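Long-range contacts in peptidylprolyl isomerase PrsA (Bacillus anthracis, PDB 6VJ4), which catalyses the cis-trans isomerisation of peptidyl-prolyl bonds, helps secreted proteins fold outside the cell after translocation and is important for secretion of the protective antigen: residues K40-V44 with K91-Q95; V53-K57 with E76-K80; P108-H114 with I193-K199. One frame throughout, in Å; residues are numbered along the deposited sequence. Where two conformers were deposited one is given.

Overall arrangement
From the N terminus, helix 28-41 ends in the turn used by contact 1, and helix 46-60 follows directly with the first half of contact 2. The chain then turns back through helix 64-70 into helix 76-95, whose first turn closes contact 2 and whose last turn closes contact 1. Contact 2 is therefore nested within the loop that contact 1 closes, their centres about 20 Å apart, and both tie together N-terminal helices, which C-terminal helices join at contact 1. Contact 3 comes later in series, pairing strands 110-117 and 189-198 of the PpiC-type isomerase domain. Its centre lies about 36 Å from contact 1's and about 46 Å from contact 2's, across the chain's centre.

Contact 1: K40-V44 with K91-Q95; sequences KKYKV and KAIKQ
This helix-end contact lies where N-terminal helices meet C-terminal ones: the turn leaving helix 28-41 rests against the last turn of helix 76-95. Lys40 and Lys41 are helical, Tyr42 (phi/psi -106/84) departs first, and 43-44 are extended. Residues 91-95 stay helical (Gln95 N hydrogen-bonded to Lys91 O, 2.9 Å). Tyr42 and Ala92 have the nearest CA atoms, 6.0 Å apart. Tyr42 (chi1 m) lays its ring over Ala92, whose CB sits 3.4 Å from the ring centroid and 8° off the normal, a CH-pi contact; Gln95 NE2 lies 3.4 Å from Tyr42 CE1 at the ring edge. Lys91, all trans, gives a hydrogen bond from NZ to Lys43 O (2.7 Å). Lys43 NZ hydrogen-bonds back to Lys40 O (2.6 Å). A water donates to Tyr42 OH (3.0 Å) and Ala92 O (2.6 Å). The ring is buried, yet its hydroxyl keeps polar partners in the water and Glu233; the two lysine ammonium groups take up carbonyls at and beyond the helix end.

Contact 2: V53-K57 with E76-K80; sequences VQKAK and EADFK
Two helical segments whose axes come no closer than 11.6 Å still make contact here, because Phe79, Glu76 and Lys57 bridge the gap while Val53 fills the nearest approach. Phe79 reaches across from helix 76-95. With chi1 t and chi2 66° it extends its ring toward helix 46-60, so that CZ of Phe79 lies 3.5 Å from CB of Ala56, which meets the ring at its edge. The same ring passes beside Val53: Phe79 CE2 is 4.2 Å from Val53 CA and 4.3 Å from Val53 CG1. Both segments, 53-57 and 76-80, are fully helical, as the hydrogen bonds Lys57 N to Val53 O (3.1 Å) and Lys80 N to Glu76 O (2.9 Å) indicate, and their N-to-C directions differ by 124°. Val53 and Lys80 have the nearest CA atoms, 6.5 Å apart, and Val53 CG2 (chi1 t) lies 4.1 Å from Lys80 CA.

The pair belongs to the N-terminal helices of PrsA, in which helix 64-70 links the two along the chain and fills the space beside them: Phe64 packs edge-to-face on Phe79 and also touches Ala56, Lys57 and Glu76. Beside this apolar patch runs a salt bridge. Lys57 (chi1 m, then trans throughout) and Glu76 (chi1 and chi2 t) both extend across the gap, and Lys57 NZ donates to Glu76 OE1 at 2.9 Å. Val53 CG1 lies 4.0 Å from that same Glu76 OE1. The end of Lys80 leads away from residues 53-57 but stays near the same helix, where its NZ makes a long, weak ion pair with Asp50.

Contact 3: P108-H114 with I193-K199; sequences PEIKASH and IKLTGKK
Ile193 opens the second segment opposite His114, a non-hydrogen-bonded antiparallel pair (CA-CA 4.4 Å); its CG2 lies 4.2 Å from Ala112 CB. Lys194 faces Ser113 in a hydrogen-bonded pair: Lys194 N to Ser113 O and Ser113 N to Lys194 O are both 2.9 Å, while Lys194 NZ forms a salt bridge with Glu137. Leu195 pairs with Ala112 (CA-CA 4.4 Å) and, with chi1 t and chi2 p, sets CD1 3.9 Å from Ile110 CB. Thr196 (phi/psi -125/-9) and Gly197 then both face Lys111, a classic beta bulge: Lys111 O accepts from Thr196 N (2.8 Å) and Gly197 N (3.1 Å), and Lys111 N donates to Gly197 O (2.9 Å). A water joins Ser113 OG (2.6 Å) to Thr196 OG1 (2.7 Å). Lys198 pairs with Ile110 at CA-CA 4.4 Å. Lys199 N hydrogen-bonds Glu109 O (2.9 Å), and its NZ makes a weak salt bridge to Glu109 OE1 (3.4 Å). The N-to-C directions of 110-114 and 193-198 differ by 164°, antiparallel; in this PpiC-type domain His114 hydrogen-bonds His191 and Asp146, consistent with the paired histidines of parvulins. These are the two central strands of the sheet, flanked by 155-159 and 184-186; Ile110 and Ile193 pack on helix 166-174, whereas Ser113 and Lys194, on the other face, touch Phe136 of helix 136-143.

Contact 1: K40-V44 with K91-Q95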
loop_
_atom_site.group_PDB
_atom_site.type_symbol
_atom_site.label_atom_id
_atom_site.label_comp_id
_atom_site.label_asym_id
_atom_site.label_seq_id
_atom_site.Cartn_x
_atom_site.Cartn_y
_atom_site.Cartn_z
ATOM N N LYS A 40 -13.240 2.564 -2.776
ATOM C CA LYS A 40 -13.734 2.786 -1.390
ATOM C C LYS A 40 -14.062 4.272 -1.193
ATOM O O LYS A 40 -15.102 4.562 -0.563
ATOM C CB LYS A 40 -12.705 2.346 -0.341
ATOM C CG LYS A 40 -13.175 2.476 1.104
ATOM C CD LYS A 40 -12.100 2.194 2.136
ATOM C CE LYS A 40 -12.609 2.284 3.559
ATOM N NZ LYS A 40 -13.615 1.235 3.850
ATOM N N LYS A 41 -13.205 5.168 -1.695
ATOM C CA LYS A 41 -13.406 6.632 -1.494
ATOM C C LYS A 41 -14.502 7.169 -2.423
ATOM O O LYS A 41 -15.316 7.994 -1.959
ATOM C CB LYS A 41 -12.104 7.408 -1.724
ATOM C CG LYS A 41 -12.238 8.909 -1.502
ATOM C CD LYS A 41 -10.948 9.684 -1.569
ATOM C CE LYS A 41 -11.173 11.164 -1.335
ATOM N NZ LYS A 41 -9.920 11.945 -1.463
ATOM N N TYR A 42 -14.495 6.749 -3.689
ATOM C CA TYR A 42 -15.484 7.235 -4.688
ATOM C C TYR A 42 -16.497 6.122 -4.951
ATOM O O TYR A 42 -16.370 5.390 -5.949
ATOM C CB TYR A 42 -14.740 7.716 -5.931
ATOM C CG TYR A 42 -13.731 8.793 -5.627
ATOM C CD1 TYR A 42 -14.129 10.112 -5.479
ATOM C CD2 TYR A 42 -12.393 8.492 -5.437
ATOM C CE1 TYR A 42 -13.219 11.109 -5.177
ATOM C CE2 TYR A 42 -11.468 9.480 -5.147
ATOM C CZ TYR A 42 -11.883 10.796 -5.014
ATOM O OH TYR A 42 -10.993 11.790 -4.726
ATOM N N LYS A 43 -17.507 6.060 -4.087
ATOM C CA LYS A 43 -18.519 4.973 -4.094
ATOM C C LYS A 43 -19.481 5.099 -5.276
ATOM O O LYS A 43 -19.970 6.212 -5.555
ATOM C CB LYS A 43 -19.294 4.965 -2.772
ATOM C CG LYS A 43 -18.501 4.450 -1.577
ATOM C CD LYS A 43 -19.258 4.475 -0.269
ATOM C CE LYS A 43 -18.571 3.672 0.816
ATOM N NZ LYS A 43 -17.157 4.079 0.998
ATOM N N VAL A 44 -19.733 3.958 -5.916
ATOM C CA VAL A 44 -20.711 3.800 -7.029
ATOM C C VAL A 44 -21.604 2.611 -6.645
ATOM O O VAL A 44 -21.064 1.638 -6.079
ATOM C CB VAL A 44 -19.991 3.589 -8.372
ATOM C CG1 VAL A 44 -20.963 3.302 -9.505
ATOM C CG2 VAL A 44 -19.100 4.776 -8.711
ATOM N N LYS A 91 -15.972 9.208 -11.384
ATOM C CA LYS A 91 -16.559 10.051 -10.311
ATOM C C LYS A 91 -15.440 10.860 -9.646
ATOM O O LYS A 91 -15.669 12.055 -9.354
ATOM C CB LYS A 91 -17.308 9.173 -9.301
ATOM C CG LYS A 91 -18.004 9.920 -8.173
ATOM C CD LYS A 91 -18.687 9.009 -7.171
ATOM C CE LYS A 91 -19.329 9.764 -6.025
ATOM N NZ LYS A 91 -19.950 8.850 -5.037
ATOM N N ALA A 92 -14.275 10.239 -9.438
ATOM C CA ALA A 92 -13.113 10.914 -8.809
ATOM C C ALA A 92 -12.621 12.061 -9.708
ATOM O O ALA A 92 -12.289 13.144 -9.179
ATOM C CB ALA A 92 -12.012 9.918 -8.570
ATOM N N ILE A 93 -12.549 11.814 -11.013
ATOM C CA ILE A 93 -12.079 12.857 -11.972
ATOM C C ILE A 93 -13.113 13.989 -11.998
ATOM O O ILE A 93 -12.700 15.162 -12.024
ATOM C CB ILE A 93 -11.815 12.246 -13.363
ATOM C CG1 ILE A 93 -10.704 11.193 -13.298
ATOM C CG2 ILE A 93 -11.492 13.329 -14.384
ATOM C CD1 ILE A 93 -10.534 10.391 -14.562
ATOM N N LYS A 94 -14.401 13.644 -11.961
ATOM C CA LYS A 94 -15.463 14.683 -11.966
ATOM C C LYS A 94 -15.358 15.517 -10.682
ATOM O O LYS A 94 -15.540 16.740 -10.766
ATOM C CB LYS A 94 -16.845 14.043 -12.134
ATOM C CG LYS A 94 -18.000 15.029 -12.218
ATOM C CD LYS A 94 -19.301 14.433 -12.716
ATOM C CE LYS A 94 -20.358 15.495 -12.950
ATOM N NZ LYS A 94 -21.616 14.931 -13.494
ATOM N N GLN A 95 -15.046 14.888 -9.543
ATOM C CA GLN A 95 -14.933 15.637 -8.264
ATOM C C GLN A 95 -13.596 16.383 -8.190
ATOM O O GLN A 95 -13.519 17.329 -7.400
ATOM C CB GLN A 95 -15.137 14.701 -7.072
ATOM C CG GLN A 95 -16.571 14.197 -6.977
ATOM C CD GLN A 95 -16.817 13.257 -5.823
ATOM O OE1 GLN A 95 -17.860 12.618 -5.743
ATOM N NE2 GLN A 95 -15.865 13.176 -4.909
HETATM O O HOH W 1 -11.165 13.801 -6.890
#

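Contact 2: V53-K57 with E76-K80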
loop_
_atom_site.group_PDB
_atom_site.type_symbol
_atom_site.label_atom_id
_atom_site.label_comp_id
_atom_site.label_asym_id
_atom_site.label_seq_id
_atom_site.Cartn_x
_atom_site.Cartn_y
_atom_site.Cartn_z
ATOM N N VAL A 53 -22.432 -3.051 -17.022
ATOM C CA VAL A 53 -22.072 -4.442 -17.442
ATOM C C VAL A 53 -23.082 -4.918 -18.492
ATOM O O VAL A 53 -22.644 -5.492 -19.506
ATOM C CB VAL A 53 -22.025 -5.421 -16.251
ATOM C CG1 VAL A 53 -22.044 -6.871 -16.714
ATOM C CG2 VAL A 53 -20.832 -5.167 -15.337
ATOM N N GLN A 54 -24.379 -4.692 -18.244
ATOM C CA GLN A 54 -25.457 -5.130 -19.176
ATOM C C GLN A 54 -25.337 -4.383 -20.508
ATOM O O GLN A 54 -25.641 -4.991 -21.553
ATOM C CB GLN A 54 -26.838 -4.897 -18.560
ATOM C CG GLN A 54 -27.094 -5.725 -17.308
ATOM C CD GLN A 54 -27.001 -7.210 -17.558
ATOM O OE1 GLN A 54 -27.099 -7.684 -18.690
ATOM N NE2 GLN A 54 -26.823 -7.965 -16.487
ATOM N N LYS A 55 -24.911 -3.119 -20.468
ATOM C CA LYS A 55 -24.770 -2.315 -21.709
ATOM C C LYS A 55 -23.707 -2.984 -22.595
ATOM O O LYS A 55 -23.848 -2.931 -23.830
ATOM C CB LYS A 55 -24.434 -0.863 -21.348
ATOM C CG LYS A 55 -24.781 0.167 -22.415
ATOM C CD LYS A 55 -24.556 1.604 -21.985
ATOM C CE LYS A 55 -23.100 1.940 -21.746
ATOM N NZ LYS A 55 -22.912 3.387 -21.482
ATOM N N ALA A 56 -22.709 -3.626 -21.977
ATOM C CA ALA A 56 -21.637 -4.324 -22.727
ATOM C C ALA A 56 -22.150 -5.678 -23.241
ATOM O O ALA A 56 -21.734 -6.079 -24.350
ATOM C CB ALA A 56 -20.417 -4.491 -21.853
ATOM N N LYS A 57 -23.023 -6.350 -22.475
ATOM C CA LYS A 57 -23.570 -7.675 -22.887
ATOM C C LYS A 57 -24.456 -7.519 -24.127
ATOM O O LYS A 57 -24.280 -8.305 -25.077
ATOM C CB LYS A 57 -24.367 -8.336 -21.760
ATOM C CG LYS A 57 -23.529 -8.942 -20.645
ATOM C CD LYS A 57 -24.359 -9.699 -19.645
ATOM C CE LYS A 57 -23.531 -10.324 -18.546
ATOM N NZ LYS A 57 -24.385 -11.021 -17.557
ATOM N N GLU A 76 -16.334 -12.898 -16.029
ATOM C CA GLU A 76 -17.267 -11.742 -15.918
ATOM C C GLU A 76 -17.043 -11.008 -14.588
ATOM O O GLU A 76 -17.274 -9.787 -14.553
ATOM C CB GLU A 76 -18.715 -12.206 -16.069
ATOM C CG GLU A 76 -19.725 -11.083 -15.931
ATOM C CD GLU A 76 -21.155 -11.473 -16.258
ATOM O OE1 GLU A 76 -22.073 -10.759 -15.812
ATOM O OE2 GLU A 76 -21.345 -12.479 -16.975
ATOM N N ALA A 77 -16.614 -11.725 -13.545
ATOM C CA ALA A 77 -16.339 -11.098 -12.229
ATOM C C ALA A 77 -15.199 -10.083 -12.379
ATOM O O ALA A 77 -15.303 -8.989 -11.784
ATOM C CB ALA A 77 -16.004 -12.155 -11.204
ATOM N N ASP A 78 -14.156 -10.442 -13.139
ATOM C CA ASP A 78 -12.995 -9.546 -13.396
ATOM C C ASP A 78 -13.500 -8.294 -14.123
ATOM O O ASP A 78 -13.162 -7.179 -13.682
ATOM C CB ASP A 78 -11.909 -10.262 -14.207
ATOM C CG ASP A 78 -10.625 -9.467 -14.390
ATOM O OD1 ASP A 78 -10.421 -8.492 -13.637
ATOM O OD2 ASP A 78 -9.835 -9.831 -15.288
ATOM N N PHE A 79 -14.300 -8.491 -15.178
ATOM C CA PHE A 79 -14.882 -7.383 -15.982
ATOM C C PHE A 79 -15.648 -6.422 -15.058
ATOM O O PHE A 79 -15.359 -5.205 -15.078
ATOM C CB PHE A 79 -15.756 -7.965 -17.098
ATOM C CG PHE A 79 -16.448 -6.954 -17.975
ATOM C CD1 PHE A 79 -15.717 -6.120 -18.810
ATOM C CD2 PHE A 79 -17.832 -6.876 -18.014
ATOM C CE1 PHE A 79 -16.353 -5.196 -19.625
ATOM C CE2 PHE A 79 -18.468 -5.959 -18.839
ATOM C CZ PHE A 79 -17.728 -5.120 -19.641
ATOM N N LYS A 80 -16.574 -6.961 -14.258
ATOM C CA LYS A 80 -17.393 -6.151 -13.315
ATOM C C LYS A 80 -16.466 -5.316 -12.422
ATOM O O LYS A 80 -16.717 -4.096 -12.287
ATOM C CB LYS A 80 -18.304 -7.058 -12.480
ATOM C CG LYS A 80 -19.225 -6.327 -11.514
ATOM C CD LYS A 80 -20.144 -7.224 -10.715
ATOM C CE LYS A 80 -20.981 -6.447 -9.718
ATOM N NZ LYS A 80 -21.880 -7.329 -8.937
#

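Contact 3: P108-H114 with I193-K199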
loop_
_atom_site.group_PDB
_atom_site.type_symbol
_atom_site.label_atom_id
_atom_site.label_comp_id
_atom_site.label_asym_id
_atom_site.label_seq_id
_atom_site.Cartn_x
_atom_site.Cartn_y
_atom_site.Cartn_z
ATOM N N PRO A 108 -10.836 34.301 -22.327
ATOM C CA PRO A 108 -11.322 34.341 -23.694
ATOM C C PRO A 108 -10.629 33.294 -24.568
ATOM O O PRO A 108 -9.477 32.963 -24.301
ATOM C CB PRO A 108 -10.940 35.733 -24.208
ATOM C CG PRO A 108 -9.908 36.253 -23.231
ATOM C CD PRO A 108 -10.064 35.491 -21.935
ATOM N N GLU A 109 -11.378 32.748 -25.524
ATOM C CA GLU A 109 -10.779 31.880 -26.560
ATOM C C GLU A 109 -9.784 32.762 -27.319
ATOM O O GLU A 109 -10.112 33.937 -27.591
ATOM C CB GLU A 109 -11.946 31.352 -27.397
ATOM C CG GLU A 109 -11.647 30.187 -28.289
ATOM C CD GLU A 109 -12.860 29.640 -29.036
ATOM O OE1 GLU A 109 -13.987 30.099 -28.776
ATOM O OE2 GLU A 109 -12.668 28.761 -29.875
ATOM N N ILE A 110 -8.601 32.230 -27.613
ATOM C CA ILE A 110 -7.573 33.021 -28.346
ATOM C C ILE A 110 -7.092 32.245 -29.563
ATOM O O ILE A 110 -7.191 31.010 -29.593
ATOM C CB ILE A 110 -6.376 33.408 -27.468
ATOM C CG1 ILE A 110 -5.771 32.199 -26.749
ATOM C CG2 ILE A 110 -6.763 34.500 -26.480
ATOM C CD1 ILE A 110 -4.402 32.469 -26.128
ATOM N N LYS A 111 -6.603 32.998 -30.534
ATOM C CA LYS A 111 -5.983 32.383 -31.712
ATOM C C LYS A 111 -4.520 32.794 -31.683
ATOM O O LYS A 111 -4.222 33.950 -31.373
ATOM C CB LYS A 111 -6.662 32.824 -33.008
ATOM C CG LYS A 111 -6.084 32.183 -34.251
ATOM C CD LYS A 111 -6.872 32.480 -35.485
ATOM C CE LYS A 111 -6.914 33.945 -35.836
ATOM N NZ LYS A 111 -7.452 34.120 -37.216
ATOM N N ALA A 112 -3.658 31.838 -31.955
ATOM C CA ALA A 112 -2.223 32.154 -31.980
ATOM C C ALA A 112 -1.531 31.314 -33.039
ATOM O O ALA A 112 -2.052 30.247 -33.444
ATOM C CB ALA A 112 -1.586 31.862 -30.640
ATOM N N SER A 113 -0.375 31.796 -33.429
ATOM C CA SER A 113 0.539 30.987 -34.270
ATOM C C SER A 113 1.786 30.713 -33.448
ATOM O O SER A 113 2.094 31.489 -32.525
ATOM C CB SER A 113 0.910 31.662 -35.566
ATOM O OG SER A 113 -0.254 31.911 -36.338
ATOM N N HIS A 114 2.534 29.666 -33.792
ATOM C CA HIS A 114 3.804 29.470 -33.067
ATOM C C HIS A 114 4.802 28.754 -33.972
ATOM O O HIS A 114 4.391 28.145 -35.013
ATOM C CB HIS A 114 3.649 28.695 -31.751
ATOM C CG HIS A 114 3.463 27.222 -31.868
ATOM N ND1 HIS A 114 4.072 26.337 -30.982
ATOM C CD2 HIS A 114 2.749 26.455 -32.730
ATOM C CE1 HIS A 114 3.723 25.092 -31.300
ATOM N NE2 HIS A 114 2.933 25.129 -32.387
ATOM N N ILE A 193 5.812 32.609 -30.026
ATOM C CA ILE A 193 4.330 32.677 -30.118
ATOM C C ILE A 193 3.897 34.050 -30.631
ATOM O O ILE A 193 4.510 35.084 -30.219
ATOM C CB ILE A 193 3.706 32.412 -28.730
ATOM C CG1 ILE A 193 4.237 31.140 -28.071
ATOM C CG2 ILE A 193 2.178 32.429 -28.816
ATOM C CD1 ILE A 193 3.808 30.966 -26.610
ATOM N N LYS A 194 2.907 34.053 -31.512
ATOM C CA LYS A 194 2.304 35.307 -31.989
ATOM C C LYS A 194 0.807 35.250 -31.691
ATOM O O LYS A 194 0.150 34.328 -32.150
ATOM C CB LYS A 194 2.557 35.511 -33.484
ATOM C CG LYS A 194 1.984 36.799 -34.024
ATOM C CD LYS A 194 2.297 37.097 -35.460
ATOM C CE LYS A 194 1.815 36.031 -36.415
ATOM N NZ LYS A 194 1.906 36.483 -37.832
ATOM N N LEU A 195 0.293 36.216 -30.926
ATOM C CA LEU A 195 -1.161 36.213 -30.683
ATOM C C LEU A 195 -1.863 36.845 -31.881
ATOM O O LEU A 195 -1.479 37.930 -32.268
ATOM C CB LEU A 195 -1.456 37.001 -29.406
ATOM C CG LEU A 195 -2.939 37.029 -29.037
ATOM C CD1 LEU A 195 -3.444 35.673 -28.596
ATOM C CD2 LEU A 195 -3.165 38.067 -27.958
ATOM N N THR A 196 -2.911 36.206 -32.404
ATOM C CA THR A 196 -3.525 36.759 -33.638
ATOM C C THR A 196 -5.018 37.008 -33.481
ATOM O O THR A 196 -5.586 37.624 -34.391
ATOM C CB THR A 196 -3.280 35.823 -34.824
ATOM O OG1 THR A 196 -3.768 34.528 -34.499
ATOM C CG2 THR A 196 -1.809 35.687 -35.153
ATOM N N GLY A 197 -5.601 36.557 -32.381
ATOM C CA GLY A 197 -7.048 36.760 -32.179
ATOM C C GLY A 197 -7.455 36.571 -30.736
ATOM O O GLY A 197 -6.813 35.814 -30.008
ATOM N N LYS A 198 -8.531 37.256 -30.342
ATOM C CA LYS A 198 -9.057 37.084 -28.977
ATOM C C LYS A 198 -10.562 37.314 -29.083
ATOM O O LYS A 198 -10.981 38.383 -29.585
ATOM C CB LYS A 198 -8.387 38.053 -28.001
ATOM C CG LYS A 198 -8.883 37.923 -26.567
ATOM C CD LYS A 198 -8.185 38.838 -25.595
ATOM C CE LYS A 198 -6.820 38.332 -25.208
ATOM N NZ LYS A 198 -6.102 39.306 -24.350
ATOM N N LYS A 199 -11.330 36.346 -28.590
ATOM C CA LYS A 199 -12.811 36.413 -28.647
ATOM C C LYS A 199 -13.388 37.125 -27.433
ATOM O O LYS A 199 -12.773 37.083 -26.357
ATOM C CB LYS A 199 -13.410 35.012 -28.696
ATOM C CG LYS A 199 -13.036 34.251 -29.950
ATOM C CD LYS A 199 -13.904 33.074 -30.216
ATOM C CE LYS A 199 -13.645 32.500 -31.589
ATOM N NZ LYS A 199 -14.561 31.382 -31.897
HETATM O O HOH W 2 -13.723 28.343 -32.213
HETATM O O HOH W 3 -2.753 32.497 -36.004
#